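Local coordinates for O-methyltransferase, putative (Bacillus cereus, PDB 3DUW) that transfers methyl groups from S-adenosyl-L-methionine to oxygen atoms of its acceptor substrates, a reaction that leaves S-adenosyl-L-homocysteine, at the interface of chains A and B. Sequence-based numbering; all coordinates share one arbitrary frame. Chains: chain A/B, O-methyltransferase, putative.

The interface of chains A and B. Residues chain A 201-203, 218, 220; chain B 18, 48-49, 52-53.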
# COMPACT_ATOMS: atom_id res chain seq x y z
N SER A 201 -3.32 0.36 14.68
CA SER A 201 -3.51 1.61 13.95
C SER A 201 -3.66 1.22 12.48
O SER A 201 -2.87 0.43 11.96
CB SER A 201 -2.31 2.54 14.13
OG SER A 201 -1.12 1.94 13.67
N ALA A 202 -4.66 1.78 11.81
CA ALA A 202 -4.90 1.40 10.42
C ALA A 202 -5.42 2.50 9.53
O ALA A 202 -5.83 3.57 9.98
CB ALA A 202 -5.88 0.22 10.39
N THR A 203 -5.37 2.21 8.24
CA THR A 203 -5.92 3.08 7.22
C THR A 203 -6.54 2.15 6.19
O THR A 203 -6.40 0.92 6.28
CB THR A 203 -4.86 3.96 6.52
OG1 THR A 203 -5.53 4.93 5.71
CG2 THR A 203 -3.93 3.12 5.64
N MSE A 218 -4.95 -1.64 5.80
CA MSE A 218 -3.58 -1.97 6.16
C MSE A 218 -3.46 -1.48 7.60
O MSE A 218 -3.66 -0.30 7.89
CB MSE A 218 -2.56 -1.26 5.27
CG MSE A 218 -1.12 -1.62 5.64
SE MSE A 218 0.21 -1.05 4.35
CE MSE A 218 0.46 0.76 4.98
N VAL A 220 -1.24 -1.93 11.51
CA VAL A 220 0.00 -2.30 12.15
C VAL A 220 -0.25 -2.45 13.64
O VAL A 220 -0.89 -1.59 14.26
CB VAL A 220 1.10 -1.24 11.92
CG1 VAL A 220 2.37 -1.64 12.67
CG2 VAL A 220 1.39 -1.10 10.44
N LEU B 18 -11.20 5.07 11.36
CA LEU B 18 -9.81 4.68 11.55
C LEU B 18 -8.80 5.77 11.89
O LEU B 18 -7.69 5.46 12.33
CB LEU B 18 -9.30 3.93 10.31
CG LEU B 18 -10.10 2.71 9.84
CD1 LEU B 18 -9.39 2.06 8.66
CD2 LEU B 18 -10.24 1.70 10.98
N LYS B 48 -2.02 8.60 6.08
CA LYS B 48 -1.83 7.56 7.08
C LYS B 48 -1.17 6.33 6.45
O LYS B 48 -0.41 5.63 7.11
CB LYS B 48 -3.14 7.18 7.75
CG LYS B 48 -2.90 6.28 8.94
CD LYS B 48 -4.08 6.21 9.88
CE LYS B 48 -3.70 5.40 11.12
NZ LYS B 48 -4.81 5.32 12.09
N PHE B 49 -1.48 6.06 5.19
CA PHE B 49 -0.86 4.93 4.51
C PHE B 49 0.65 5.16 4.49
O PHE B 49 1.43 4.25 4.77
CB PHE B 49 -1.39 4.82 3.08
CG PHE B 49 -0.66 3.80 2.25
CD1 PHE B 49 0.44 4.16 1.49
CD2 PHE B 49 -1.06 2.46 2.25
CE1 PHE B 49 1.14 3.20 0.74
CE2 PHE B 49 -0.37 1.51 1.51
CZ PHE B 49 0.73 1.88 0.75
N LEU B 52 2.18 4.67 8.03
CA LEU B 52 2.28 3.26 8.35
C LEU B 52 3.35 2.56 7.53
O LEU B 52 4.07 1.70 8.05
CB LEU B 52 0.92 2.58 8.16
CG LEU B 52 -0.16 3.04 9.15
CD1 LEU B 52 -1.50 2.43 8.77
CD2 LEU B 52 0.23 2.64 10.56
N LEU B 53 3.49 2.91 6.25
CA LEU B 53 4.51 2.27 5.43
C LEU B 53 5.90 2.65 5.94
O LEU B 53 6.82 1.82 5.94
CB LEU B 53 4.36 2.69 3.96
CG LEU B 53 5.14 1.79 3.00
CD1 LEU B 53 4.62 0.35 3.08
CD2 LEU B 53 4.99 2.32 1.58
O HOH W 1 -6.89 2.87 13.08
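B:Leu52 of helix 44-57 lays its branched end over the face of the chain A sheet where strands 200-209 and 214-221 run side by side. With CG anti to its own carbonyl carbon (chi1 -67°), the fork splits the work: CD1 rests near the A:Ala202 CA and the backbone oxygen of A:Met218, while CD2 lies 3.5 Å from A:Ser201 OG and touches A:Val220 CG2. Leucine suits this place because its fork spreads along the sheet, each methyl straddling both strands; A:Ala202 offers its backbone, with CB turned away from the helix.

About one helical turn before B:Leu52, B:Phe49 meets A:Met218, a selenomethionine, their side chains crossing at about a right angle. The A:Met218 chain runs out extended and then bends at chi3 (85°), bringing its terminal methyl CE above the ring plane, just outside the CD2–CE2 rim, 3.6 Å from B:Phe49 CD2 and 3.7 Å from B:Leu52 CB. A long, flexible, unbranched chain can fit such a corner. A:Thr203 turns its methyl CG2 to the helix backbone, 3.7 Å from B:Phe49 CA, and its CB passes alongside the aliphatic stem of B:Lys48.

The polar contacts gather at the tip of that lysine. Its extended chain carries NZ beyond the apolar patch to donate a 2.9 Å hydrogen bond to B:Leu18 O at the end of helix 4-18, with the amine tilted 26° from the carbonyl plane; its bond to A:Ala202 O is weak. A water links A:Ala202 N, at 2.8 Å, to B:Leu18 O. The lysine thus ties two helices of chain B together beside the strand.

By two-fold symmetry the contact occurs twice, and this helix-on-sheet packing probably helps to hold together a dimer, as is common among related O-methyltransferases.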